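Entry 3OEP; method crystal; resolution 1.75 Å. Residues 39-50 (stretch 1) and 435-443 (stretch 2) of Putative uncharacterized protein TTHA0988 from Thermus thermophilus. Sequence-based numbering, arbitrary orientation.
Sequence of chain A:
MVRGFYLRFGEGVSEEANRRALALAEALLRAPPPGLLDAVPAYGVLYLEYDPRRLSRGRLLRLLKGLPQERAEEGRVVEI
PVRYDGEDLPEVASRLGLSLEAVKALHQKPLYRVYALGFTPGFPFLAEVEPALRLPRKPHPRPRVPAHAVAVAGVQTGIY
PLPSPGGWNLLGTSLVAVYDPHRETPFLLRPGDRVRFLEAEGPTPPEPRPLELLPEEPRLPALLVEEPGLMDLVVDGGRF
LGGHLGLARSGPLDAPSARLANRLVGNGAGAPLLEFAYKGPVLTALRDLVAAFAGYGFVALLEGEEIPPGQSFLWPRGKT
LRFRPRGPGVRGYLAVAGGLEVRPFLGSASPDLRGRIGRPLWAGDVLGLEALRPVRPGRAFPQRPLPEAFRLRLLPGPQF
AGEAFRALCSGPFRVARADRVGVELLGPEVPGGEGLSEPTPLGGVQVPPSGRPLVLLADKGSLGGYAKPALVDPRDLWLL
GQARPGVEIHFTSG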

ATOM      1  N   ALA A  39       6.726   2.852 -11.792  1.00 14.46           N
ATOM      2  CA  ALA A  39       6.750   2.091 -13.033  1.00 14.57           C
ATOM      3  C   ALA A  39       6.637   0.630 -12.628  1.00 15.99           C
ATOM      4  O   ALA A  39       7.581   0.051 -12.074  1.00 18.68           O
ATOM      5  CB  ALA A  39       8.044   2.339 -13.788  1.00 14.62           C
ATOM      6  N   VAL A  40       5.473   0.039 -12.873  1.00 13.96           N
ATOM      7  CA  VAL A  40       5.167  -1.286 -12.350  1.00 12.88           C
ATOM      8  C   VAL A  40       4.831  -2.262 -13.476  1.00 13.42           C
ATOM      9  O   VAL A  40       3.799  -2.122 -14.137  1.00 13.80           O
ATOM     10  CB  VAL A  40       3.990  -1.247 -11.358  1.00 11.15           C
ATOM     11  CG1 VAL A  40       3.838  -2.612 -10.674  1.00 14.37           C
ATOM     12  CG2 VAL A  40       4.184  -0.140 -10.305  1.00 11.53           C
ATOM     13  N   PRO A  41       5.699  -3.258 -13.696  1.00 13.70           N
ATOM     14  CA  PRO A  41       5.392  -4.274 -14.686  1.00 14.30           C
ATOM     15  C   PRO A  41       4.737  -5.504 -14.056  1.00 14.76           C
ATOM     16  O   PRO A  41       5.076  -5.890 -12.937  1.00 14.40           O
ATOM     17  CB  PRO A  41       6.767  -4.614 -15.243  1.00 15.39           C
ATOM     18  CG  PRO A  41       7.664  -4.517 -14.030  1.00 16.24           C
ATOM     19  CD  PRO A  41       7.064  -3.431 -13.152  1.00 13.36           C
ATOM     20  N   ALA A  42       3.788  -6.100 -14.762  1.00 12.80           N
ATOM     21  CA  ALA A  42       3.162  -7.348 -14.327  1.00 12.74           C
ATOM     22  C   ALA A  42       2.657  -8.054 -15.568  1.00 13.32           C
ATOM     23  O   ALA A  42       1.824  -7.510 -16.293  1.00 13.75           O
ATOM     24  CB  ALA A  42       2.008  -7.072 -13.382  1.00 13.98           C
ATOM     25  N   TYR A  43       3.191  -9.242 -15.839  1.00 13.10           N
ATOM     26  CA  TYR A  43       2.877  -9.966 -17.067  1.00 12.85           C
ATOM     27  C   TYR A  43       3.151  -9.036 -18.258  1.00 13.89           C
ATOM     28  O   TYR A  43       4.220  -8.431 -18.314  1.00 14.92           O
ATOM     29  CB  TYR A  43       1.445 -10.498 -17.030  1.00 14.06           C
ATOM     30  CG  TYR A  43       1.140 -11.227 -15.752  1.00 16.95           C
ATOM     31  CD1 TYR A  43       1.532 -12.545 -15.575  1.00 19.73           C
ATOM     32  CD2 TYR A  43       0.476 -10.588 -14.706  1.00 20.17           C
ATOM     33  CE1 TYR A  43       1.267 -13.213 -14.387  1.00 19.69           C
ATOM     34  CE2 TYR A  43       0.206 -11.245 -13.526  1.00 22.30           C
ATOM     35  CZ  TYR A  43       0.604 -12.557 -13.375  1.00 19.93           C
ATOM     36  OH  TYR A  43       0.318 -13.197 -12.198  1.00 21.26           O
ATOM     37  N   GLY A  44       2.206  -8.890 -19.186  1.00 16.30           N
ATOM     38  CA  GLY A  44       2.428  -8.037 -20.355  1.00 16.06           C
ATOM     39  C   GLY A  44       2.052  -6.577 -20.174  1.00 17.06           C
ATOM     40  O   GLY A  44       1.962  -5.847 -21.148  1.00 18.79           O
ATOM     41  N   VAL A  45       1.842  -6.143 -18.932  1.00 13.67           N
ATOM     42  CA  VAL A  45       1.345  -4.799 -18.656  1.00 14.22           C
ATOM     43  C   VAL A  45       2.394  -3.965 -17.933  1.00 14.64           C
ATOM     44  O   VAL A  45       3.084  -4.464 -17.034  1.00 13.91           O
ATOM     45  CB  VAL A  45       0.083  -4.859 -17.781  1.00 14.87           C
ATOM     46  CG1 VAL A  45      -0.450  -3.463 -17.508  1.00 19.09           C
ATOM     47  CG2 VAL A  45      -0.983  -5.719 -18.450  1.00 15.49           C
ATOM     48  N   LEU A  46       2.496  -2.694 -18.316  1.00 14.07           N
ATOM     49  CA  LEU A  46       3.322  -1.730 -17.598  1.00 13.46           C
ATOM     50  C   LEU A  46       2.439  -0.567 -17.178  1.00 14.19           C
ATOM     51  O   LEU A  46       1.799   0.061 -18.019  1.00 14.75           O
ATOM     52  CB  LEU A  46       4.467  -1.234 -18.489  1.00 16.04           C
ATOM     53  CG  LEU A  46       5.390  -0.164 -17.906  1.00 17.18           C
ATOM     54  CD1 LEU A  46       6.057  -0.646 -16.622  1.00 18.16           C
ATOM     55  CD2 LEU A  46       6.430   0.246 -18.945  1.00 19.64           C
ATOM     56  N   TYR A  47       2.378  -0.311 -15.876  1.00 13.56           N
ATOM     57  CA  TYR A  47       1.645   0.825 -15.339  1.00 12.38           C
ATOM     58  C   TYR A  47       2.627   1.935 -14.990  1.00 13.57           C
ATOM     59  O   TYR A  47       3.600   1.706 -14.267  1.00 14.02           O
ATOM     60  CB  TYR A  47       0.862   0.406 -14.097  1.00 13.25           C
ATOM     61  CG  TYR A  47       0.075   1.528 -13.459  1.00 12.07           C
ATOM     62  CD1 TYR A  47      -0.953   2.161 -14.154  1.00 14.81           C
ATOM     63  CD2 TYR A  47       0.350   1.960 -12.162  1.00 18.06           C
ATOM     64  CE1 TYR A  47      -1.683   3.191 -13.580  1.00 15.68           C
ATOM     65  CE2 TYR A  47      -0.383   3.005 -11.578  1.00 17.33           C
ATOM     66  CZ  TYR A  47      -1.395   3.609 -12.299  1.00 19.67           C
ATOM     67  OH  TYR A  47      -2.143   4.637 -11.762  1.00 21.45           O
ATOM     68  N   LEU A  48       2.368   3.129 -15.503  1.00 12.25           N
ATOM     69  CA  LEU A  48       3.205   4.289 -15.220  1.00 14.84           C
ATOM     70  C   LEU A  48       2.380   5.314 -14.472  1.00 16.32           C
ATOM     71  O   LEU A  48       1.285   5.676 -14.911  1.00 16.28           O
ATOM     72  CB  LEU A  48       3.749   4.881 -16.519  1.00 15.24           C
ATOM     73  CG  LEU A  48       4.617   3.945 -17.363  1.00 15.77           C
ATOM     74  CD1 LEU A  48       5.063   4.639 -18.644  1.00 18.05           C
ATOM     75  CD2 LEU A  48       5.822   3.439 -16.565  1.00 18.58           C
ATOM     76  N   GLU A  49       2.902   5.766 -13.333  1.00 16.58           N
ATOM     77  CA  GLU A  49       2.247   6.771 -12.516  1.00 16.85           C
ATOM     78  C   GLU A  49       3.148   8.000 -12.468  1.00 17.51           C
ATOM     79  O   GLU A  49       4.362   7.882 -12.303  1.00 17.84           O
ATOM     80  CB  GLU A  49       2.014   6.214 -11.117  1.00 18.84           C
ATOM     81  CG  GLU A  49       0.947   6.919 -10.319  1.00 23.31           C
ATOM     82  CD  GLU A  49       0.909   6.425  -8.886  1.00 31.70           C
ATOM     83  OE1 GLU A  49       1.951   6.520  -8.208  1.00 41.15           O
ATOM     84  OE2 GLU A  49      -0.144   5.934  -8.439  1.00 35.38           O
ATOM     85  N   TYR A  50       2.559   9.177 -12.635  1.00 18.20           N
ATOM     86  CA  TYR A  50       3.346  10.391 -12.763  1.00 19.33           C
ATOM     87  C   TYR A  50       2.601  11.606 -12.224  1.00 20.25           C
ATOM     88  O   TYR A  50       1.373  11.608 -12.129  1.00 20.94           O
ATOM     89  CB  TYR A  50       3.741  10.602 -14.232  1.00 19.81           C
ATOM     90  CG  TYR A  50       2.556  10.801 -15.149  1.00 19.17           C
ATOM     91  CD1 TYR A  50       1.805   9.719 -15.593  1.00 19.43           C
ATOM     92  CD2 TYR A  50       2.169  12.075 -15.549  1.00 21.10           C
ATOM     93  CE1 TYR A  50       0.708   9.899 -16.421  1.00 23.90           C
ATOM     94  CE2 TYR A  50       1.072  12.268 -16.375  1.00 23.27           C
ATOM     95  CZ  TYR A  50       0.347  11.176 -16.810  1.00 24.36           C
ATOM     96  OH  TYR A  50      -0.741  11.361 -17.634  1.00 26.80           O
ATOM     97  N   GLY A 435      -9.391 -11.059 -13.515  1.00 24.18           N
ATOM     98  CA  GLY A 435      -8.435 -11.526 -14.521  1.00 24.82           C
ATOM     99  C   GLY A 435      -7.059 -11.635 -13.896  1.00 23.65           C
ATOM    100  O   GLY A 435      -6.942 -11.633 -12.672  1.00 21.79           O
ATOM    101  N   LEU A 436      -6.015 -11.735 -14.721  1.00 24.45           N
ATOM    102  CA  LEU A 436      -4.645 -11.741 -14.201  1.00 25.59           C
ATOM    103  C   LEU A 436      -4.380 -10.456 -13.432  1.00 23.31           C
ATOM    104  O   LEU A 436      -4.921  -9.399 -13.769  1.00 23.08           O
ATOM    105  CB  LEU A 436      -3.598 -11.875 -15.319  1.00 27.37           C
ATOM    106  CG  LEU A 436      -3.220 -13.262 -15.838  1.00 30.86           C
ATOM    107  CD1 LEU A 436      -2.212 -13.104 -16.971  1.00 33.47           C
ATOM    108  CD2 LEU A 436      -2.655 -14.157 -14.744  1.00 30.73           C
ATOM    109  N   SER A 437      -3.551 -10.550 -12.399  1.00 23.08           N
ATOM    110  CA  SER A 437      -3.239  -9.390 -11.579  1.00 21.07           C
ATOM    111  C   SER A 437      -2.518  -8.337 -12.406  1.00 19.90           C
ATOM    112  O   SER A 437      -1.645  -8.656 -13.222  1.00 18.45           O
ATOM    113  CB  SER A 437      -2.382  -9.774 -10.372  1.00 23.68           C
ATOM    114  OG  SER A 437      -3.138 -10.526  -9.444  1.00 31.95           O
ATOM    115  N   GLU A 438      -2.924  -7.090 -12.224  1.00 16.68           N
ATOM    116  CA  GLU A 438      -2.210  -5.972 -12.807  1.00 16.30           C
ATOM    117  C   GLU A 438      -2.031  -4.890 -11.755  1.00 15.60           C
ATOM    118  O   GLU A 438      -2.683  -4.928 -10.705  1.00 14.86           O
ATOM    119  CB  GLU A 438      -2.939  -5.455 -14.052  1.00 19.71           C
ATOM    120  CG  GLU A 438      -4.212  -4.688 -13.784  1.00 22.10           C
ATOM    121  CD  GLU A 438      -4.832  -4.125 -15.053  1.00 27.76           C
ATOM    122  OE1 GLU A 438      -5.614  -3.158 -14.948  1.00 33.15           O
ATOM    123  OE2 GLU A 438      -4.532  -4.647 -16.143  1.00 28.21           O
ATOM    124  N   PRO A 439      -1.121  -3.939 -12.013  1.00 12.53           N
ATOM    125  CA  PRO A 439      -0.855  -2.899 -11.040  1.00 12.76           C
ATOM    126  C   PRO A 439      -2.100  -2.094 -10.702  1.00 13.75           C
ATOM    127  O   PRO A 439      -2.883  -1.746 -11.594  1.00 14.94           O
ATOM    128  CB  PRO A 439       0.188  -2.026 -11.737  1.00 13.33           C
ATOM    129  CG  PRO A 439       0.837  -2.945 -12.721  1.00 13.97           C
ATOM    130  CD  PRO A 439      -0.245  -3.824 -13.193  1.00 14.13           C
ATOM    131  N   THR A 440      -2.271  -1.811  -9.418  1.00 13.03           N
ATOM    132  CA  THR A 440      -3.445  -1.098  -8.935  1.00 13.22           C
ATOM    133  C   THR A 440      -3.273   0.414  -9.102  1.00 14.89           C
ATOM    134  O   THR A 440      -2.206   0.956  -8.811  1.00 15.27           O
ATOM    135  CB  THR A 440      -3.703  -1.408  -7.461  1.00 12.96           C
ATOM    136  OG1 THR A 440      -2.522  -1.132  -6.705  1.00 16.69           O
ATOM    137  CG2 THR A 440      -4.085  -2.880  -7.297  1.00 13.43           C
ATOM    138  N   PRO A 441      -4.323   1.096  -9.584  1.00 16.19           N
ATOM    139  CA  PRO A 441      -4.306   2.555  -9.695  1.00 16.80           C
ATOM    140  C   PRO A 441      -4.846   3.213  -8.430  1.00 16.04           C
ATOM    141  O   PRO A 441      -5.819   2.722  -7.876  1.00 15.30           O
ATOM    142  CB  PRO A 441      -5.250   2.807 -10.868  1.00 16.09           C
ATOM    143  CG  PRO A 441      -6.248   1.708 -10.798  1.00 18.94           C
ATOM    144  CD  PRO A 441      -5.559   0.523 -10.140  1.00 14.84           C
ATOM    145  N   LEU A 442      -4.227   4.305  -7.976  1.00 18.15           N
ATOM    146  CA  LEU A 442      -4.731   5.037  -6.808  1.00 18.67           C
ATOM    147  C   LEU A 442      -6.113   5.597  -7.142  1.00 16.12           C
ATOM    148  O   LEU A 442      -6.292   6.227  -8.183  1.00 18.99           O
ATOM    149  CB  LEU A 442      -3.778   6.169  -6.409  1.00 20.04           C
ATOM    150  CG  LEU A 442      -4.057   6.907  -5.097  1.00 24.11           C
ATOM    151  CD1 LEU A 442      -3.968   5.967  -3.896  1.00 23.37           C
ATOM    152  CD2 LEU A 442      -3.087   8.075  -4.933  1.00 25.81           C
ATOM    153  N   GLY A 443      -7.089   5.341  -6.276  1.00 14.83           N
ATOM    154  CA  GLY A 443      -8.462   5.765  -6.523  1.00 14.65           C
ATOM    155  C   GLY A 443      -9.252   4.771  -7.351  1.00 12.84           C
ATOM    156  O   GLY A 443     -10.416   5.008  -7.661  1.00 13.05           O
TER
HETATM  157  O   HOH W   1      -1.028  -7.675 -15.759  1.00 20.40           O
HETATM  158  O   HOH W   2      -2.325 -13.031 -11.286  1.00 25.74           O

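No direct hydrogen bond joins the two stretches; the polar links between them run through two ordered waters, and the rest of the contact is mostly apolar packing. Water 1 donates to both Ala42 O (2.9 Å) and Ser437 O (2.8 Å), tying together two carbonyls that could not bond to each other. Water 2 accepts from Ser437 N at 3.0 Å and lies 2.8 Å from Tyr43 OH, to which it is also hydrogen-bonded. Both amide and carbonyl of Ser437 are thus engaged by solvent.

Stretch 1 is a β-hairpin closed by a type II' turn from Ala42 to Val45. Its strands are held by reciprocal backbone pairs, Val40 N to Tyr47 O and Tyr47 N to Val40 O (both 2.9 Å), with Ala42 and Val45 paired likewise at the ends of the turn. The strand ending at Pro439 packs against this hairpin, running nearly antiparallel to strand 39-42 (168°) and 28° from the direction of the second hairpin strand, through Tyr47, with axes approaching to 6.5 and 7.1 Å.

Pro439 is the centerpiece, with the largest area covered by the other stretch. Its ring rests on side chains from both hairpin strands: Pro439 CG lies 3.6 Å from Val40 CG1, Pro439 CD is 4.0 Å from Ala42 CB and 4.3 Å from Val45 CG1, and Pro439 CB is 3.5 Å from Tyr47 CB. Val40 O also lies 3.4 Å from Pro439 CG, so the ring meets backbone as well as side chains.

The tyrosines extend the contact. Leu436 covers one face of the Tyr43 ring, its CD1 4.1 Å from the ring centroid and 14° off the normal, a CH-π arrangement. Ser437 O instead approaches the ring edge, 3.2 Å from Tyr43 CE2, where the aromatic C-H is weakly positive. Farther along, Tyr47 reaches Pro441, with Tyr47 CZ 4.2 Å from Pro441 CB.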